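Local coordinates for aminopentol aminotransferase (Sphingopyxis macrogoltabida, PDB 6HBS), which catalyses the pyridoxal-phosphate-dependent transfer of the amino group of aminopentol (hydrolysed fumonisin B1), preferably to pyruvate, as a step in fumonisin degradation, at residues 81-87 with 290-296; 102-107 with 236-241; 328-334 with 396-401. One frame throughout, in Å; residues are numbered along the deposited sequence.

Contact 1 of 3, residues 81-87 with 290-296; sequences QRLLGDT and FSAVPMA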
loop_
_atom_site.group_PDB
_atom_site.type_symbol
_atom_site.label_atom_id
_atom_site.label_comp_id
_atom_site.label_asym_id
_atom_site.label_seq_id
_atom_site.Cartn_x
_atom_site.Cartn_y
_atom_site.Cartn_z
ATOM N N GLN A 81 14.587 -14.905 -4.255
ATOM C CA GLN A 81 13.616 -14.323 -5.175
ATOM C C GLN A 81 14.159 -13.014 -5.769
ATOM O O GLN A 81 13.927 -12.736 -6.923
ATOM C CB GLN A 81 12.259 -14.107 -4.490
ATOM C CG GLN A 81 11.182 -13.588 -5.434
ATOM C CD GLN A 81 10.935 -14.582 -6.550
ATOM O OE1 GLN A 81 10.912 -15.789 -6.325
ATOM N NE2 GLN A 81 10.761 -14.073 -7.759
ATOM N N ARG A 82 14.903 -12.229 -5.003
ATOM C CA ARG A 82 15.445 -10.987 -5.519
ATOM C C ARG A 82 16.370 -11.231 -6.737
ATOM O O ARG A 82 16.434 -10.381 -7.649
ATOM C CB ARG A 82 16.152 -10.230 -4.398
ATOM C CG ARG A 82 16.336 -8.743 -4.666
ATOM C CD ARG A 82 16.895 -8.031 -3.437
ATOM N NE ARG A 82 16.079 -8.259 -2.249
ATOM C CZ ARG A 82 16.447 -8.956 -1.176
ATOM N NH1 ARG A 82 17.601 -9.594 -1.179
ATOM N NH2 ARG A 82 15.661 -9.009 -0.109
ATOM N N LEU A 83 17.045 -12.383 -6.772
ATOM C CA LEU A 83 17.908 -12.734 -7.913
ATOM C C LEU A 83 17.063 -13.006 -9.164
ATOM O O LEU A 83 17.613 -12.987 -10.278
ATOM C CB LEU A 83 18.753 -13.974 -7.599
ATOM C CG LEU A 83 19.844 -13.788 -6.555
ATOM C CD1 LEU A 83 20.584 -15.085 -6.319
ATOM C CD2 LEU A 83 20.800 -12.686 -6.955
ATOM N N LEU A 84 15.794 -13.392 -8.981
ATOM C CA LEU A 84 14.921 -13.735 -10.064
ATOM C C LEU A 84 14.206 -12.473 -10.559
ATOM O O LEU A 84 14.468 -12.043 -11.677
ATOM C CB LEU A 84 13.939 -14.828 -9.648
ATOM C CG LEU A 84 14.612 -16.135 -9.258
ATOM C CD1 LEU A 84 13.603 -17.109 -8.653
ATOM C CD2 LEU A 84 15.301 -16.751 -10.471
ATOM N N GLY A 85 13.354 -11.883 -9.704
ATOM C CA GLY A 85 12.592 -10.696 -10.047
ATOM C C GLY A 85 11.617 -10.332 -8.937
ATOM O O GLY A 85 11.265 -11.166 -8.114
ATOM N N ASP A 86 11.253 -9.054 -8.896
ATOM C CA ASP A 86 10.395 -8.510 -7.861
ATOM C C ASP A 86 9.157 -7.900 -8.527
ATOM O O ASP A 86 8.155 -8.560 -8.641
ATOM C CB ASP A 86 11.168 -7.549 -6.955
ATOM C CG ASP A 86 10.346 -7.091 -5.758
ATOM O OD1 ASP A 86 9.339 -7.768 -5.489
ATOM O OD2 ASP A 86 10.734 -6.074 -5.099
ATOM N N THR A 87 9.237 -6.645 -8.951
ATOM C CA THR A 87 8.095 -5.954 -9.524
ATOM C C THR A 87 8.243 -6.026 -11.040
ATOM O O THR A 87 9.092 -5.341 -11.603
ATOM C CB THR A 87 8.031 -4.507 -9.048
ATOM O OG1 THR A 87 7.982 -4.487 -7.616
ATOM C CG2 THR A 87 6.849 -3.783 -9.648
ATOM N N PHE A 290 1.631 -7.046 -7.069
ATOM C CA PHE A 290 2.007 -8.279 -7.739
ATOM C C PHE A 290 3.510 -8.552 -7.576
ATOM O O PHE A 290 4.037 -9.465 -8.219
ATOM C CB PHE A 290 1.555 -8.235 -9.207
ATOM C CG PHE A 290 0.081 -7.919 -9.312
ATOM C CD1 PHE A 290 -0.853 -8.867 -8.957
ATOM C CD2 PHE A 290 -0.355 -6.644 -9.595
ATOM C CE1 PHE A 290 -2.208 -8.565 -8.954
ATOM C CE2 PHE A 290 -1.708 -6.347 -9.614
ATOM C CZ PHE A 290 -2.633 -7.311 -9.302
ATOM N N SER A 291 4.176 -7.802 -6.692
ATOM C CA SER A 291 5.616 -7.924 -6.499
ATOM C C SER A 291 5.966 -9.254 -5.800
ATOM O O SER A 291 5.368 -9.621 -4.783
ATOM C CB SER A 291 6.150 -6.750 -5.733
ATOM O OG SER A 291 5.848 -5.546 -6.406
ATOM N N ALA A 292 6.985 -9.948 -6.348
ATOM C CA ALA A 292 7.343 -11.293 -5.966
ATOM C C ALA A 292 8.150 -11.363 -4.661
ATOM O O ALA A 292 8.002 -12.341 -3.942
ATOM C CB ALA A 292 8.126 -11.941 -7.086
ATOM N N VAL A 293 9.029 -10.408 -4.362
ATOM C CA VAL A 293 9.933 -10.575 -3.210
ATOM C C VAL A 293 9.116 -10.655 -1.907
ATOM O O VAL A 293 9.350 -11.531 -1.083
ATOM C CB VAL A 293 11.056 -9.527 -3.173
ATOM C CG1 VAL A 293 11.850 -9.525 -1.852
ATOM C CG2 VAL A 293 12.033 -9.752 -4.337
ATOM N N PRO A 294 8.136 -9.767 -1.655
ATOM C CA PRO A 294 7.294 -9.896 -0.464
ATOM C C PRO A 294 6.536 -11.225 -0.455
ATOM O O PRO A 294 6.329 -11.778 0.609
ATOM C CB PRO A 294 6.386 -8.664 -0.519
ATOM C CG PRO A 294 7.208 -7.674 -1.312
ATOM C CD PRO A 294 7.880 -8.515 -2.379
ATOM N N MET A 295 6.176 -11.755 -1.637
ATOM C CA MET A 295 5.496 -13.011 -1.708
ATOM C C MET A 295 6.425 -14.173 -1.313
ATOM O O MET A 295 5.970 -15.149 -0.651
ATOM C CB MET A 295 4.909 -13.247 -3.094
ATOM C CG MET A 295 3.778 -12.281 -3.411
ATOM S SD MET A 295 2.990 -12.751 -4.937
ATOM C CE MET A 295 2.037 -11.265 -5.210
ATOM N N ALA A 296 7.690 -14.103 -1.722
ATOM C CA ALA A 296 8.690 -15.118 -1.349
ATOM C C ALA A 296 8.908 -15.117 0.171
ATOM O O ALA A 296 8.998 -16.192 0.825
ATOM C CB ALA A 296 9.988 -14.870 -2.109
#

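Contact 2 of 3, residues 102-107 with 236-241; sequences FVGMVR and FRVARD. With MG (magnesium ion), chain D.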
loop_
_atom_site.group_PDB
_atom_site.type_symbol
_atom_site.label_atom_id
_atom_site.label_comp_id
_atom_site.label_asym_id
_atom_site.label_seq_id
_atom_site.Cartn_x
_atom_site.Cartn_y
_atom_site.Cartn_z
ATOM N N PHE A 102 -1.578 -20.100 1.593
ATOM C CA PHE A 102 -2.381 -19.307 2.519
ATOM C C PHE A 102 -3.795 -19.902 2.592
ATOM O O PHE A 102 -4.327 -20.070 3.665
ATOM C CB PHE A 102 -2.338 -17.828 2.130
ATOM C CG PHE A 102 -2.424 -16.835 3.263
ATOM C CD1 PHE A 102 -3.243 -17.059 4.372
ATOM C CD2 PHE A 102 -1.735 -15.638 3.192
ATOM C CE1 PHE A 102 -3.313 -16.133 5.402
ATOM C CE2 PHE A 102 -1.830 -14.698 4.212
ATOM C CZ PHE A 102 -2.629 -14.943 5.308
ATOM N N VAL A 103 -4.368 -20.256 1.444
ATOM C CA VAL A 103 -5.682 -20.849 1.390
ATOM C C VAL A 103 -5.685 -22.208 2.116
ATOM O O VAL A 103 -6.678 -22.546 2.814
ATOM C CB VAL A 103 -6.169 -21.027 -0.057
ATOM C CG1 VAL A 103 -7.344 -21.983 -0.145
ATOM C CG2 VAL A 103 -6.515 -19.696 -0.695
ATOM N N GLY A 104 -4.599 -22.978 1.974
ATOM C CA GLY A 104 -4.501 -24.241 2.663
ATOM C C GLY A 104 -4.511 -24.082 4.187
ATOM O O GLY A 104 -4.963 -24.965 4.869
ATOM N N MET A 105 -3.975 -22.976 4.719
ATOM C CA MET A 105 -3.808 -22.797 6.167
ATOM C C MET A 105 -5.092 -22.277 6.826
ATOM O O MET A 105 -5.257 -22.459 8.003
ATOM C CB MET A 105 -2.668 -21.815 6.470
ATOM C CG MET A 105 -1.286 -22.422 6.225
ATOM S SD MET A 105 0.052 -21.201 6.197
ATOM C CE MET A 105 0.195 -20.815 7.944
ATOM N N VAL A 106 -5.953 -21.588 6.067
ATOM C CA VAL A 106 -7.125 -20.869 6.588
ATOM C C VAL A 106 -8.377 -21.684 6.235
ATOM O O VAL A 106 -8.802 -21.748 5.072
ATOM C CB VAL A 106 -7.162 -19.418 6.057
ATOM C CG1 VAL A 106 -8.369 -18.609 6.541
ATOM C CG2 VAL A 106 -5.883 -18.694 6.398
ATOM N N ARG A 107 -8.951 -22.365 7.244
ATOM C CA ARG A 107 -10.060 -23.319 7.040
ATOM C C ARG A 107 -11.256 -22.693 6.308
ATOM O O ARG A 107 -11.859 -23.340 5.491
ATOM C CB ARG A 107 -10.561 -23.913 8.364
ATOM C CG ARG A 107 -9.722 -25.073 8.883
ATOM C CD ARG A 107 -10.351 -25.758 10.095
ATOM N NE ARG A 107 -11.799 -25.915 9.935
ATOM C CZ ARG A 107 -12.404 -26.953 9.351
ATOM N NH1 ARG A 107 -11.707 -28.020 8.989
ATOM N NH2 ARG A 107 -13.708 -26.918 9.129
ATOM N N PHE A 236 -1.921 -14.722 13.373
ATOM C CA PHE A 236 -0.772 -15.575 13.624
ATOM C C PHE A 236 -0.132 -15.343 14.994
ATOM O O PHE A 236 0.862 -16.013 15.305
ATOM C CB PHE A 236 0.282 -15.457 12.521
ATOM C CG PHE A 236 -0.263 -15.930 11.210
ATOM C CD1 PHE A 236 -0.777 -17.201 11.098
ATOM C CD2 PHE A 236 -0.238 -15.116 10.087
ATOM C CE1 PHE A 236 -1.265 -17.650 9.887
ATOM C CE2 PHE A 236 -0.713 -15.586 8.874
ATOM C CZ PHE A 236 -1.224 -16.839 8.778
ATOM N N ARG A 237 -0.705 -14.479 15.831
ATOM C CA ARG A 237 -0.296 -14.438 17.237
ATOM C C ARG A 237 -1.400 -15.047 18.141
ATOM O O ARG A 237 -1.179 -15.257 19.330
ATOM C CB ARG A 237 0.104 -13.020 17.651
ATOM C CG ARG A 237 1.525 -12.618 17.290
ATOM C CD ARG A 237 1.850 -11.276 17.907
ATOM N NE ARG A 237 3.172 -10.815 17.573
ATOM C CZ ARG A 237 3.468 -10.102 16.484
ATOM N NH1 ARG A 237 2.518 -9.875 15.582
ATOM N NH2 ARG A 237 4.698 -9.625 16.312
ATOM N N VAL A 238 -2.570 -15.357 17.585
ATOM C CA VAL A 238 -3.639 -16.043 18.324
ATOM C C VAL A 238 -3.630 -17.535 17.954
ATOM O O VAL A 238 -3.774 -18.393 18.810
ATOM C CB VAL A 238 -5.012 -15.381 18.080
ATOM C CG1 VAL A 238 -6.153 -16.200 18.674
ATOM C CG2 VAL A 238 -5.041 -13.965 18.615
ATOM N N ALA A 239 -3.459 -17.844 16.672
ATOM C CA ALA A 239 -3.535 -19.183 16.163
ATOM C C ALA A 239 -2.809 -19.247 14.812
ATOM O O ALA A 239 -2.395 -18.190 14.306
ATOM C CB ALA A 239 -4.995 -19.578 16.024
ATOM N N ARG A 240 -2.700 -20.464 14.246
ATOM C CA ARG A 240 -2.091 -20.711 12.917
ATOM C C ARG A 240 -3.172 -20.620 11.819
ATOM O O ARG A 240 -2.963 -20.950 10.640
ATOM C CB ARG A 240 -1.366 -22.065 12.916
ATOM C CG ARG A 240 -0.102 -22.080 13.768
ATOM C CD ARG A 240 0.558 -23.446 13.868
ATOM N NE ARG A 240 1.879 -23.396 14.499
ATOM C CZ ARG A 240 2.094 -23.416 15.820
ATOM N NH1 ARG A 240 1.063 -23.512 16.641
ATOM N NH2 ARG A 240 3.314 -23.260 16.306
ATOM N N ASP A 241 -4.338 -20.117 12.209
ATOM C CA ASP A 241 -5.500 -19.914 11.383
ATOM C C ASP A 241 -6.157 -18.616 11.884
ATOM O O ASP A 241 -5.602 -17.919 12.750
ATOM C CB ASP A 241 -6.349 -21.195 11.425
ATOM C CG ASP A 241 -7.409 -21.358 10.347
ATOM O OD1 ASP A 241 -7.819 -20.363 9.721
ATOM O OD2 ASP A 241 -7.810 -22.497 10.118
HETATM MG MG MG D . -8.758 -23.223 3.211
HETATM O O HOH W 1 -7.826 -24.807 4.762
HETATM O O HOH W 2 -3.409 -23.205 9.755
HETATM O O HOH W 3 -8.747 -24.867 1.410
#

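Contact 3 of 3, residues 328-334 with 396-401; sequences QSQRHGL and TDRAFS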
loop_
_atom_site.group_PDB
_atom_site.type_symbol
_atom_site.label_atom_id
_atom_site.label_comp_id
_atom_site.label_asym_id
_atom_site.label_seq_id
_atom_site.Cartn_x
_atom_site.Cartn_y
_atom_site.Cartn_z
ATOM N N GLN A 328 5.926 -7.803 40.488
ATOM C CA GLN A 328 6.580 -6.513 40.765
ATOM C C GLN A 328 5.582 -5.436 41.181
ATOM O O GLN A 328 5.908 -4.635 42.044
ATOM C CB GLN A 328 7.339 -5.999 39.544
ATOM C CG GLN A 328 8.626 -6.743 39.289
ATOM C CD GLN A 328 9.321 -6.258 38.036
ATOM O OE1 GLN A 328 8.873 -5.331 37.349
ATOM N NE2 GLN A 328 10.464 -6.852 37.779
ATOM N N SER A 329 4.399 -5.417 40.555
ATOM C CA SER A 329 3.347 -4.432 40.846
ATOM C C SER A 329 2.850 -4.567 42.294
ATOM O O SER A 329 2.721 -3.583 42.976
ATOM C CB SER A 329 2.201 -4.504 39.867
ATOM O OG SER A 329 1.380 -5.638 40.098
ATOM N N GLN A 330 2.579 -5.794 42.745
ATOM C CA GLN A 330 2.197 -6.042 44.137
ATOM C C GLN A 330 3.298 -5.551 45.098
ATOM O O GLN A 330 2.990 -4.910 46.101
ATOM C CB GLN A 330 1.860 -7.521 44.323
ATOM C CG GLN A 330 0.461 -7.888 43.845
ATOM C CD GLN A 330 -0.120 -9.059 44.605
ATOM O OE1 GLN A 330 -0.239 -9.015 45.839
ATOM N NE2 GLN A 330 -0.514 -10.111 43.881
ATOM N N ARG A 331 4.570 -5.815 44.763
ATOM C CA ARG A 331 5.733 -5.532 45.605
ATOM C C ARG A 331 5.924 -4.020 45.796
ATOM O O ARG A 331 6.364 -3.573 46.851
ATOM C CB ARG A 331 6.986 -6.171 44.987
ATOM C CG ARG A 331 8.232 -6.080 45.857
ATOM C CD ARG A 331 9.449 -6.759 45.247
ATOM N NE ARG A 331 10.184 -5.874 44.346
ATOM C CZ ARG A 331 10.903 -4.818 44.733
ATOM N NH1 ARG A 331 10.946 -4.466 46.009
ATOM N NH2 ARG A 331 11.577 -4.113 43.841
ATOM N N HIS A 332 5.644 -3.241 44.752
ATOM C CA HIS A 332 5.821 -1.792 44.754
ATOM C C HIS A 332 4.518 -1.050 45.102
ATOM O O HIS A 332 4.540 0.181 45.218
ATOM C CB HIS A 332 6.315 -1.335 43.376
ATOM C CG HIS A 332 7.762 -1.570 43.127
ATOM N ND1 HIS A 332 8.212 -2.644 42.393
ATOM C CD2 HIS A 332 8.848 -0.846 43.459
ATOM C CE1 HIS A 332 9.522 -2.585 42.296
ATOM N NE2 HIS A 332 9.939 -1.484 42.941
ATOM N N GLY A 333 3.393 -1.776 45.208
ATOM C CA GLY A 333 2.087 -1.210 45.574
ATOM C C GLY A 333 1.502 -0.329 44.481
ATOM O O GLY A 333 0.829 0.655 44.777
ATOM N N LEU A 334 1.760 -0.674 43.210
ATOM C CA LEU A 334 1.239 0.068 42.065
ATOM C C LEU A 334 0.478 -0.907 41.171
ATOM O O LEU A 334 1.094 -1.554 40.340
ATOM C CB LEU A 334 2.396 0.684 41.274
ATOM C CG LEU A 334 2.974 1.999 41.786
ATOM C CD1 LEU A 334 4.236 2.352 41.002
ATOM C CD2 LEU A 334 1.962 3.132 41.682
ATOM N N THR A 396 12.020 -2.984 34.327
ATOM C CA THR A 396 10.680 -2.626 34.774
ATOM C C THR A 396 10.679 -2.422 36.295
ATOM O O THR A 396 9.946 -1.586 36.816
ATOM C CB THR A 396 9.626 -3.645 34.338
ATOM O OG1 THR A 396 9.918 -4.951 34.818
ATOM C CG2 THR A 396 9.463 -3.675 32.833
ATOM N N ASP A 397 11.524 -3.175 36.990
ATOM C CA ASP A 397 11.658 -3.050 38.452
ATOM C C ASP A 397 12.150 -1.645 38.785
ATOM O O ASP A 397 11.534 -0.942 39.605
ATOM C CB ASP A 397 12.597 -4.113 39.023
ATOM C CG ASP A 397 12.551 -4.125 40.545
ATOM O OD1 ASP A 397 11.527 -4.595 41.095
ATOM O OD2 ASP A 397 13.488 -3.581 41.157
ATOM N N ARG A 398 13.242 -1.227 38.114
ATOM C CA ARG A 398 13.781 0.114 38.297
ATOM C C ARG A 398 12.749 1.180 37.911
ATOM O O ARG A 398 12.765 2.298 38.436
ATOM C CB ARG A 398 15.095 0.259 37.521
ATOM C CG ARG A 398 16.202 -0.588 38.137
ATOM C CD ARG A 398 17.606 -0.270 37.674
ATOM N NE ARG A 398 17.762 -0.482 36.248
ATOM C CZ ARG A 398 17.962 -1.661 35.668
ATOM N NH1 ARG A 398 18.148 -2.736 36.418
ATOM N NH2 ARG A 398 17.953 -1.754 34.343
ATOM N N ALA A 399 11.869 0.856 36.958
ATOM C CA ALA A 399 10.917 1.814 36.461
ATOM C C ALA A 399 9.828 2.053 37.509
ATOM O O ALA A 399 9.411 3.190 37.718
ATOM C CB ALA A 399 10.354 1.350 35.127
ATOM N N PHE A 400 9.344 0.976 38.131
ATOM C CA PHE A 400 8.404 1.074 39.257
ATOM C C PHE A 400 9.001 1.955 40.364
ATOM O O PHE A 400 8.311 2.862 40.851
ATOM C CB PHE A 400 8.031 -0.310 39.795
ATOM C CG PHE A 400 7.002 -1.063 38.985
ATOM C CD1 PHE A 400 5.690 -0.627 38.910
ATOM C CD2 PHE A 400 7.331 -2.235 38.338
ATOM C CE1 PHE A 400 4.758 -1.317 38.145
ATOM C CE2 PHE A 400 6.396 -2.932 37.593
ATOM C CZ PHE A 400 5.115 -2.464 37.485
ATOM N N SER A 401 10.291 1.745 40.693
ATOM C CA SER A 401 10.971 2.538 41.756
ATOM C C SER A 401 10.991 4.009 41.359
ATOM O O SER A 401 10.698 4.860 42.193
ATOM C CB SER A 401 12.386 2.076 42.045
ATOM O OG SER A 401 12.397 0.720 42.434
HETATM O O HOH W 4 10.210 -7.352 42.361
#

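Contact 1 of 3, residues 81-87 with 290-296
The backbones run side by side at D86-T87 and S291-A292, the CA atoms of T87 and S291 4.4 Å apart, and one main-chain bond joins them: A292 N donates to D86 O at 2.9 Å. One residue on, V293 N gives its proton to D86 OD1, also 2.9 Å away, in a bond of 163° that meets the carboxylate from above its plane. CG anti to the backbone N (chi1 -173°) carries the D86 carboxylate to this second amide, over the start of helix 292-307. The same side chain crosses V293 at about a right angle, D86 CB and CG resting on V293 CG2. Q81 covers the other flank: its CB presses against A296 CB at 3.4 Å, and a bend at chi2 (61°) folds the amide over A292 CB, where Q81 NE2 bonds to G85 O at 3.0 Å and ties the loop to the helix it leaves. The hydroxyls T87 OG1 and S291 OG are 2.7 Å apart; S291 OG also reaches F288 O, and T87 OG1 pairs with G263 O of the second subunit, so the loop sits at the dimer interface. With an alanine in place of D86, V293 N would probably lose this acceptor and a gap would open beside V293 CG2. Amides in the first turn of a helix lack acceptors within it; here a backbone oxygen and a carboxylate supply them, and the positive helix end probably stabilises the negative charge of D86 in return.

Contact 2 of 3, residues 102-107 with 236-241
D241 meets the end of helix 94-105 through its carboxylate, the main polar link between the segments. R107 N donates to D241 OD2 at 3.1 Å and 164°, on the syn side and slightly out of the carboxylate plane; a second, weak bond runs from R107 N to D241 OD1. With CG anti to the backbone N (chi1 -164°), D241 extends toward this amide and also lays OD1 against V106 CA and OD2 against R107 CG. Its charge is not paired directly with R107, whose guanidinium forms a salt bridge with E250.

Water supplies a further link: one molecule donates to M105 O at 2.7 Å and also lies 2.5 Å from R240 O, an unusually short distance that makes the bridge less certain.

Apolar contacts centre on F236. F102 CE1 approaches the edge of its ring, 4.0 Å from F236 CZ, and planes 42° apart make the pair oblique rather than stacked. A bend at its last torsion brings M105 CE within 4.0 Å of F236 CE1, the two side chains crossing at about a right angle. L302 and I305 of helix 292-307 pack on F236 too.

Metal coordination involves the backbone alone on the protein side. Magnesium is bound by V103 O at 2.2 Å and V106 O at 2.4 Å, with A109 O and two waters, on the carbonyl-rich end of the helix.

The peptide between V106 and R107 is thus gripped at both ends, its oxygen by the cation and its N-H by D241. Coordination of the oxygen would be expected to polarise that peptide and strengthen the N-H as a donor to the carboxylate.

Contact 3 of 3, residues 328-334 with 396-401
T396 OG1 comes within 2.8 Å of Q328 OE1, crossing the extended glutamine at about a right angle; the threonine hydroxyl also bonds to L393 O, which takes Q328 NE2 as well. D397 follows with the charged link: R331 NH2 meets the syn lone pair of D397 OD1 at 2.8 Å in a nearly straight bond (172°), guanidinium and carboxylate almost coplanar. H332 CE1 abuts the same oxygen at 3.1 Å. F400 places its CB over the centre of the H332 ring, 3.5 Å from the centroid, a CH-pi contact, while the two rings are slid apart. That histidine is held by H332 ND1 donating to Q328 O at 3.1 Å, on the opposite face of the carbonyl from H332 N. With CG anti to the carbonyl carbon (chi1 -79°), the F400 ring points between Q328 and L334, whose OE1 and CD1 lie at its edge. Last, S401 OG forms a weak bond with H332 NE2 at 3.3 Å. G333, with positive phi, closes helix 310-332 in a Schellman motif that turns L334 inward. The helix segments cross at -29° with axes 10.3 Å apart, and F400 also packs on W361 of helix 356-367, L336 of strand 336-339 and F349 of strand 346-349.

Contact 1 is the buried one, at the dimer interface; contacts 2 and 3 are partly buried, and no second subunit touches contact 3. Contacts 1 and 2 share neighbours: helix 94-105 packs on Q81 and A296 through I94 and ends in contact 2, while helix 292-307 starts in contact 1 and covers F236 further along. R240 of contact 2 reaches E312 near the start of helix 310-332, whose far end forms contact 3. In chemistry, a carboxylate takes a first-turn amide in contact 1 and an amide just beyond a helix C-terminus in contact 2, the latter beside a metal, whereas contact 3 is helix-to-helix, with an aromatic interior and a salt bridge on its more exposed side. Contacts 1 and 3 have centres about 48 Å apart.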